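PDB 2Q73: NTP pyrophosphohydrolase MazG-like domain-containing protein from Vibrio sp. DAT722, which is a putative house-cleaning enzyme of the MazG family that probably hydrolyses nucleoside triphosphates to monophosphates and pyrophosphate with the help of bound magnesium. Local coordinates for the interface of chains A and B and the interface of chains A and C. Numbering follows the deposited sequence. Chains: chain A/B/C, Hypothetical protein.

Contacts 1, 3 and 4 are patches of the two-fold interface between chains A and B, while contact 2 belongs to a second two-fold interface, between A and C. Measured between the centres of their C-alpha atoms, contacts 2 and 4 lie about 12 Å apart and contacts 1 and 2 about 30 Å. Contacts 2 and 4 both draw on the long helix that ends at residue 39, and Ser35 serves in both, from chain C and from chain B. Contacts 1 and 3 share Lys84 of the C-terminal helix, taken from opposite copies. One helical subunit thus meets two partners in the four-chain assembly.

Contact 1: the interface of chains A and B. Residues chain A 83-84, 86-87; chain B 48, 51.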
loop_
_atom_site.group_PDB
_atom_site.type_symbol
_atom_site.label_atom_id
_atom_site.label_comp_id
_atom_site.label_asym_id
_atom_site.label_seq_id
_atom_site.Cartn_x
_atom_site.Cartn_y
_atom_site.Cartn_z
ATOM N N LEU A 83 -11.002 -21.508 -9.596
ATOM C CA LEU A 83 -10.767 -20.987 -10.940
ATOM C C LEU A 83 -9.291 -20.710 -11.203
ATOM O O LEU A 83 -8.761 -21.078 -12.259
ATOM C CB LEU A 83 -11.609 -19.726 -11.188
ATOM C CG LEU A 83 -13.133 -19.917 -11.190
ATOM C CD1 LEU A 83 -13.850 -18.594 -11.436
ATOM C CD2 LEU A 83 -13.579 -20.991 -12.192
ATOM N N LYS A 84 -8.627 -20.069 -10.236
ATOM C CA LYS A 84 -7.182 -19.843 -10.319
ATOM C C LYS A 84 -6.388 -21.134 -10.426
ATOM O O LYS A 84 -5.426 -21.194 -11.173
ATOM C CB LYS A 84 -6.672 -19.002 -9.136
ATOM C CG LYS A 84 -7.006 -17.528 -9.260
ATOM C CD LYS A 84 -6.141 -16.846 -10.325
ATOM C CE LYS A 84 -4.831 -16.323 -9.753
ATOM N NZ LYS A 84 -3.915 -15.921 -10.860
ATOM N N VAL A 86 -7.214 -23.742 -11.990
ATOM C CA VAL A 86 -7.349 -24.171 -13.391
ATOM C C VAL A 86 -6.374 -23.415 -14.297
ATOM O O VAL A 86 -5.641 -24.038 -15.071
ATOM C CB VAL A 86 -8.813 -24.023 -13.913
ATOM C CG1 VAL A 86 -8.923 -24.384 -15.397
ATOM C CG2 VAL A 86 -9.767 -24.883 -13.098
ATOM N N LEU A 87 -6.355 -22.083 -14.178
ATOM C CA LEU A 87 -5.506 -21.233 -15.019
ATOM C C LEU A 87 -4.014 -21.457 -14.774
ATOM O O LEU A 87 -3.238 -21.593 -15.723
ATOM C CB LEU A 87 -5.835 -19.749 -14.823
ATOM C CG LEU A 87 -7.122 -19.116 -15.357
ATOM C CD1 LEU A 87 -7.069 -17.604 -15.087
ATOM C CD2 LEU A 87 -7.336 -19.395 -16.839
ATOM N N LEU B 48 -14.451 -18.170 -15.699
ATOM C CA LEU B 48 -13.067 -18.322 -16.141
ATOM C C LEU B 48 -12.613 -17.242 -17.130
ATOM O O LEU B 48 -11.537 -16.669 -16.974
ATOM C CB LEU B 48 -12.864 -19.713 -16.746
ATOM C CG LEU B 48 -11.431 -20.241 -16.819
ATOM C CD1 LEU B 48 -10.799 -20.377 -15.426
ATOM C CD2 LEU B 48 -11.445 -21.567 -17.560
ATOM N N LEU B 51 -12.124 -13.728 -15.467
ATOM C CA LEU B 51 -11.330 -13.716 -14.238
ATOM C C LEU B 51 -10.196 -12.691 -14.284
ATOM O O LEU B 51 -10.028 -11.900 -13.344
ATOM C CB LEU B 51 -10.812 -15.132 -13.909
ATOM C CG LEU B 51 -9.969 -15.291 -12.633
ATOM C CD1 LEU B 51 -10.790 -15.060 -11.358
ATOM C CD2 LEU B 51 -9.329 -16.666 -12.605
#
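B:Leu48, at the start of the 3-10 helix 48-50, and B:Leu51, just beyond it, press against helix 77-88 of chain A, where A:Leu87 is the main receiver. B:Leu48 buries 81 Å², more than any other residue of the patch. Its CD1 methyl does the touching, lying 3.9 Å from CD2 of A:Leu87 and also reaching the backbone carbonyl O of A:Leu83 at 3.8 Å. The two leucine side chains of this pair run past each other in opposite directions and meet through their branch methyls. B:Leu51 works through its CD2 methyl, 3.5 Å from CD1 of A:Leu87, which is a tight fit for two carbons. With CG anti to its carbonyl carbon (chi1 -72°), A:Leu87 points its branch point at chain B; CD1 goes to B:Leu51 and CD2 to B:Leu48. The same CD2 of B:Leu51 meets the aliphatic chain of A:Lys84, whose CD is 3.9 Å away and which crosses the leucine at about a right angle. CB of A:Leu83 closes in at 4.1 Å from CD2 of B:Leu51, and A:Val86 borders B:Leu48 more loosely. The patch is a leucine cluster that fastens the segment around residues 48-51 of one copy to the C-terminal helix of the other, and it probably contributes to the A-B association, which may be the dimer typical of MazG proteins.

Contact 2: the interface of chains A and C. Residues chain A 22, 25-26, 29; chain C 32, 35-36, 39.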
loop_
_atom_site.group_PDB
_atom_site.type_symbol
_atom_site.label_atom_id
_atom_site.label_comp_id
_atom_site.label_asym_id
_atom_site.label_seq_id
_atom_site.Cartn_x
_atom_site.Cartn_y
_atom_site.Cartn_z
ATOM N N HIS A 22 -14.780 2.577 3.047
ATOM C CA HIS A 22 -14.323 2.193 4.376
ATOM C C HIS A 22 -13.449 0.937 4.317
ATOM O O HIS A 22 -12.341 0.907 4.879
ATOM C CB HIS A 22 -15.521 1.961 5.330
ATOM C CG HIS A 22 -15.184 1.080 6.501
ATOM N ND1 HIS A 22 -14.686 1.577 7.692
ATOM C CD2 HIS A 22 -15.248 -0.267 6.653
ATOM C CE1 HIS A 22 -14.462 0.572 8.524
ATOM N NE2 HIS A 22 -14.791 -0.557 7.917
ATOM N N PHE A 25 -9.990 1.629 2.444
ATOM C CA PHE A 25 -9.109 2.396 3.332
ATOM C C PHE A 25 -8.525 1.522 4.430
ATOM O O PHE A 25 -7.332 1.574 4.698
ATOM C CB PHE A 25 -9.846 3.578 3.985
ATOM C CG PHE A 25 -10.160 4.718 3.055
ATOM C CD1 PHE A 25 -9.186 5.262 2.206
ATOM C CD2 PHE A 25 -11.451 5.293 3.062
ATOM C CE1 PHE A 25 -9.489 6.353 1.362
ATOM C CE2 PHE A 25 -11.765 6.377 2.218
ATOM C CZ PHE A 25 -10.792 6.918 1.386
ATOM N N LYS A 26 -9.365 0.731 5.085
ATOM C CA LYS A 26 -8.880 -0.172 6.136
ATOM C C LYS A 26 -7.865 -1.193 5.610
ATOM O O LYS A 26 -6.861 -1.464 6.268
ATOM C CB LYS A 26 -10.052 -0.895 6.823
ATOM C CG LYS A 26 -10.937 -0.018 7.757
ATOM C CD LYS A 26 -10.138 0.698 8.888
ATOM C CE LYS A 26 -9.236 -0.244 9.676
ATOM N NZ LYS A 26 -8.578 0.523 10.798
ATOM N N GLU A 29 -4.612 0.625 5.320
ATOM C CA GLU A 29 -4.151 0.862 6.707
ATOM C C GLU A 29 -3.449 -0.380 7.270
ATOM O O GLU A 29 -2.345 -0.282 7.858
ATOM C CB GLU A 29 -5.324 1.246 7.636
ATOM C CG GLU A 29 -5.732 2.684 7.544
ATOM C CD GLU A 29 -7.042 2.995 8.282
ATOM O OE2 GLU A 29 -7.920 3.530 7.555
ATOM N N GLY C 32 -0.103 3.675 4.449
ATOM C CA GLY C 32 -1.181 3.194 5.342
ATOM C C GLY C 32 -1.678 4.275 6.283
ATOM O O GLY C 32 -2.866 4.400 6.525
ATOM N N SER C 35 -3.881 6.547 4.305
ATOM C CA SER C 35 -5.203 5.956 4.193
ATOM C C SER C 35 -6.080 6.295 5.382
ATOM O O SER C 35 -7.220 6.730 5.206
ATOM C CB SER C 35 -5.052 4.442 4.059
ATOM O OG SER C 35 -6.284 3.927 3.654
ATOM N N GLU C 36 -5.526 6.142 6.589
ATOM C CA GLU C 36 -6.227 6.478 7.826
ATOM C C GLU C 36 -6.609 7.964 7.902
ATOM O O GLU C 36 -7.752 8.286 8.250
ATOM C CB GLU C 36 -5.363 6.098 9.034
ATOM C CG GLU C 36 -6.088 6.236 10.389
ATOM C CD GLU C 36 -5.178 5.975 11.571
ATOM O OE1 GLU C 36 -3.950 5.763 11.373
ATOM O OE2 GLU C 36 -5.695 6.007 12.707
ATOM N N ARG C 39 -9.462 8.587 5.475
ATOM C CA ARG C 39 -10.703 7.979 5.967
ATOM C C ARG C 39 -11.313 8.843 7.069
ATOM O O ARG C 39 -12.522 9.030 7.141
ATOM C CB ARG C 39 -10.416 6.561 6.480
ATOM C CG ARG C 39 -11.628 5.853 7.053
ATOM C CD ARG C 39 -11.304 4.398 7.454
ATOM N NE ARG C 39 -10.231 4.267 8.442
ATOM C CZ ARG C 39 -10.365 4.410 9.767
ATOM N NH1 ARG C 39 -11.533 4.741 10.327
ATOM N NH2 ARG C 39 -9.310 4.239 10.544
#
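C:Arg39 and A:Glu29 form a salt bridge between two copies of helix 20-39. The donor is the NE-H of the arginine, 2.6 Å from carboxylate atom OE2 of A:Glu29; the bond is almost straight (173° at H), and OE2 lies in the guanidinium plane. The glutamate side chain is incompletely modelled, and the coordinates do not show what its other oxygen does. A second bond runs from the hydroxyl OG of C:Ser35 to the backbone carbonyl O of A:Phe25, 2.8 Å long. The donor approaches this carbonyl from well to one side (109° at O) and slightly tilted from its plane. A:Lys26 lays its CD over one face of the arginine guanidinium, 3.8 Å from CZ, toward the rim. Nearer the root of the chain, CB of C:Arg39 packs 3.8 Å from CD2 of A:Phe25. The arginine chain leaves its helix extended and turns at chi3 (58°), which points NE at the carboxylate. Further out, CG of A:Glu29 rests beside the backbone of C:Gly32, where no side chain intervenes, and the carboxylate carbon CD comes 3.6 Å from CA of C:Glu36. The A:His22 ring is covered on one face by CG of A:Lys26, which may help to position the lysine chain. The two helices run antiparallel here, and each also carries Glu30 and Glu33, ligands of the magnesium, so the contact sits on the helix that builds the metal site.

Contact 3: the interface of chains A and B. Residues chain A 1, 6, 60; chain B 81, 84.
A:Tyr60 and B:His81 meet from regular right-handed helices, 55-72 and 77-90, whereas A:Met1 reaches B:His81 from the coil ahead of helix 3-13. In this MazG-family fold, helix 55-72 also bears Glu58 and Asp61 of the magnesium site. The imidazole ND1-H of B:His81 donates a long hydrogen bond to the phenol OH of A:Tyr60, 3.2 Å away and bent to 146° at H. The hydroxyl lies near the imidazole plane, 14° out of it. B:His81 holds CG anti to its backbone N (chi1 174°), which brings the ring beside CE1 of A:Tyr60, off the phenol plane. There its CB is 3.6 Å from CE1 of A:Tyr60. B:Lys84, one turn further along the helix, packs on the other half of the ring: its CE stands 3.7 Å from CD2 of A:Tyr60, and its CG sits above the rim near CD2. The histidine and lysine lie on the same side of the phenol plane. The lysine chain is bent twice, and its aliphatic portion does the packing. CD1 of A:Leu6 adds an apolar neighbour 3.9 Å from CE1 of B:His81. A:Met1 comes in across the imidazole at about a right angle, but its methyl is modelled too close to NE2 for the detail to be trusted.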
loop_
_atom_site.group_PDB
_atom_site.type_symbol
_atom_site.label_atom_id
_atom_site.label_comp_id
_atom_site.label_asym_id
_atom_site.label_seq_id
_atom_site.Cartn_x
_atom_site.Cartn_y
_atom_site.Cartn_z
ATOM N N MET A 1 -10.551 -23.681 10.162
ATOM C CA MET A 1 -11.391 -22.684 9.451
ATOM C C MET A 1 -11.183 -22.790 7.942
ATOM O O MET A 1 -10.089 -22.549 7.445
ATOM C CB MET A 1 -11.064 -21.261 9.945
ATOM C CG MET A 1 -11.916 -20.142 9.331
ATOM S SD MET A 1 -13.611 -20.106 9.947
ATOM C CE MET A 1 -13.630 -18.637 10.955
ATOM N N LEU A 6 -14.677 -18.641 6.959
ATOM C CA LEU A 6 -14.159 -17.351 7.428
ATOM C C LEU A 6 -14.896 -16.186 6.741
ATOM O O LEU A 6 -15.306 -15.219 7.394
ATOM C CB LEU A 6 -12.636 -17.232 7.208
ATOM C CG LEU A 6 -11.919 -15.931 7.622
ATOM C CD1 LEU A 6 -12.125 -15.596 9.093
ATOM C CD2 LEU A 6 -10.436 -16.024 7.333
ATOM N N TYR A 60 -3.252 -11.426 9.649
ATOM C CA TYR A 60 -4.669 -11.686 9.919
ATOM C C TYR A 60 -5.553 -10.462 9.591
ATOM O O TYR A 60 -6.633 -10.584 8.976
ATOM C CB TYR A 60 -4.930 -12.153 11.381
ATOM C CG TYR A 60 -6.408 -12.397 11.548
ATOM C CD1 TYR A 60 -6.983 -13.613 11.175
ATOM C CD2 TYR A 60 -7.252 -11.378 11.989
ATOM C CE1 TYR A 60 -8.370 -13.800 11.272
ATOM C CE2 TYR A 60 -8.617 -11.546 12.080
ATOM C CZ TYR A 60 -9.172 -12.751 11.727
ATOM O OH TYR A 60 -10.540 -12.895 11.835
ATOM N N HIS B 81 -6.307 -16.314 14.148
ATOM C CA HIS B 81 -7.767 -16.153 14.149
ATOM C C HIS B 81 -8.385 -16.514 15.509
ATOM O O HIS B 81 -9.175 -15.757 16.068
ATOM C CB HIS B 81 -8.377 -16.990 13.022
ATOM C CG HIS B 81 -9.874 -17.017 13.029
ATOM N ND1 HIS B 81 -10.637 -15.878 12.907
ATOM C CD2 HIS B 81 -10.747 -18.043 13.139
ATOM C CE1 HIS B 81 -11.917 -16.194 12.943
ATOM N NE2 HIS B 81 -12.013 -17.504 13.087
ATOM N N LYS B 84 -7.565 -13.800 18.006
ATOM C CA LYS B 84 -8.349 -12.613 17.675
ATOM C C LYS B 84 -9.802 -12.751 18.119
ATOM O O LYS B 84 -10.421 -11.778 18.566
ATOM C CB LYS B 84 -8.269 -12.353 16.180
ATOM C CG LYS B 84 -6.877 -11.907 15.721
ATOM C CD LYS B 84 -6.565 -10.462 16.100
ATOM C CE LYS B 84 -7.216 -9.488 15.135
ATOM N NZ LYS B 84 -7.178 -8.090 15.635
#

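Contact 4: the interface of chains A and B. Residues chain A 24, 27, 69, 73; chain B 34-35, 38, 59.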
loop_
_atom_site.group_PDB
_atom_site.type_symbol
_atom_site.label_atom_id
_atom_site.label_comp_id
_atom_site.label_asym_id
_atom_site.label_seq_id
_atom_site.Cartn_x
_atom_site.Cartn_y
_atom_site.Cartn_z
ATOM N N PHE A 24 -11.853 -0.457 1.833
ATOM C CA PHE A 24 -10.621 -0.278 1.045
ATOM C C PHE A 24 -9.572 0.514 1.851
ATOM O O PHE A 24 -8.416 0.094 1.928
ATOM C CB PHE A 24 -10.897 0.391 -0.309
ATOM C CG PHE A 24 -9.654 0.518 -1.171
ATOM C CD1 PHE A 24 -9.058 -0.626 -1.723
ATOM C CD2 PHE A 24 -9.080 1.767 -1.416
ATOM C CE1 PHE A 24 -7.870 -0.512 -2.519
ATOM C CE2 PHE A 24 -7.913 1.882 -2.211
ATOM C CZ PHE A 24 -7.316 0.731 -2.757
ATOM N N LEU A 27 -8.096 -1.735 4.420
ATOM C CA LEU A 27 -7.142 -2.680 3.853
ATOM C C LEU A 27 -5.757 -2.038 3.764
ATOM O O LEU A 27 -4.755 -2.666 4.154
ATOM C CB LEU A 27 -7.571 -3.168 2.437
ATOM C CG LEU A 27 -6.536 -4.093 1.766
ATOM C CD1 LEU A 27 -6.506 -5.462 2.431
ATOM C CD2 LEU A 27 -6.846 -4.253 0.263
ATOM N N LEU A 69 -13.873 -7.231 1.926
ATOM C CA LEU A 69 -14.013 -6.685 0.571
ATOM C C LEU A 69 -14.627 -7.697 -0.405
ATOM O O LEU A 69 -15.426 -7.310 -1.253
ATOM C CB LEU A 69 -12.658 -6.214 0.044
ATOM C CG LEU A 69 -12.178 -4.867 0.588
ATOM C CD1 LEU A 69 -10.677 -4.781 0.336
ATOM C CD2 LEU A 69 -12.899 -3.694 -0.124
ATOM N N HIS A 73 -18.015 -6.947 -2.589
ATOM C CA HIS A 73 -17.886 -6.950 -4.041
ATOM C C HIS A 73 -18.458 -8.179 -4.732
ATOM O O HIS A 73 -18.219 -8.390 -5.928
ATOM C CB HIS A 73 -16.420 -6.732 -4.417
ATOM C CG HIS A 73 -15.951 -5.336 -4.146
ATOM N ND1 HIS A 73 -16.209 -4.291 -5.005
ATOM C CD2 HIS A 73 -15.261 -4.805 -3.108
ATOM C CE1 HIS A 73 -15.704 -3.176 -4.505
ATOM N NE2 HIS A 73 -15.121 -3.463 -3.355
ATOM N N LEU B 34 -5.383 -4.665 -7.306
ATOM C CA LEU B 34 -6.704 -4.661 -6.638
ATOM C C LEU B 34 -7.336 -3.255 -6.685
ATOM O O LEU B 34 -8.526 -3.120 -6.997
ATOM C CB LEU B 34 -6.595 -5.174 -5.189
ATOM C CG LEU B 34 -7.875 -5.042 -4.349
ATOM C CD1 LEU B 34 -8.989 -5.908 -4.937
ATOM C CD2 LEU B 34 -7.581 -5.409 -2.893
ATOM N N SER B 35 -6.531 -2.219 -6.407
ATOM C CA SER B 35 -6.977 -0.818 -6.461
ATOM C C SER B 35 -7.532 -0.507 -7.841
ATOM O O SER B 35 -8.613 0.064 -7.951
ATOM C CB SER B 35 -5.823 0.121 -6.103
ATOM O OG SER B 35 -6.278 1.458 -6.026
ATOM N N ILE B 38 -10.969 -2.355 -8.420
ATOM C CA ILE B 38 -12.070 -1.752 -7.646
ATOM C C ILE B 38 -12.443 -0.399 -8.265
ATOM O O ILE B 38 -13.648 -0.086 -8.453
ATOM C CB ILE B 38 -11.694 -1.590 -6.151
ATOM C CG1 ILE B 38 -11.610 -2.975 -5.479
ATOM C CG2 ILE B 38 -12.730 -0.701 -5.427
ATOM C CD1 ILE B 38 -10.977 -2.966 -4.058
ATOM N N LEU B 59 -8.306 -9.884 -5.311
ATOM C CA LEU B 59 -8.482 -10.251 -3.887
ATOM C C LEU B 59 -7.857 -11.620 -3.604
ATOM O O LEU B 59 -7.155 -11.794 -2.589
ATOM C CB LEU B 59 -9.961 -10.305 -3.486
ATOM C CG LEU B 59 -10.650 -8.946 -3.414
ATOM C CD1 LEU B 59 -12.154 -9.155 -3.238
ATOM C CD2 LEU B 59 -10.038 -8.068 -2.300
#
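B:Ile38 lies between the rings of A:Phe24 and A:His73 at the apolar centre and hides 53 Å², more than any other residue of the patch. Its CD1 lies 3.8 Å from CD1 of A:Phe24, and on the other flank its CG2 lies 4.0 Å from CE1 of A:His73, which it crosses at about a right angle. Beside it A:Leu27 and B:Leu34 meet tip to tip, their CD2 methyls 3.4 Å apart, a tight fit. Both belong to the long MazG-family helix that carries the magnesium ligands Glu30 and Glu33, so the metal-binding helices of the two copies touch here. In each leucine CG points away from the backbone N (chi1 176° and 173°), which directs both branches across the interface. A second leucine pair comes from the two copies of helix 55-72: CD2 of B:Leu59 rests 4.0 Å from CB of A:Leu69, so here a branch meets the root of a side chain. Toward the rim, the CZ corner of the A:Phe24 ring is met by B:Ser35, whose CB is 3.7 Å away. The hydroxyl OG of the serine also faces CZ of A:Phe24, at 3.5 Å. A:His73 forms the other polar border, in the coil after helix 55-72; the carbonyl O of A:Leu69 lies at the edge of its imidazole, in the ring plane, while NE2 faces B:Ile38.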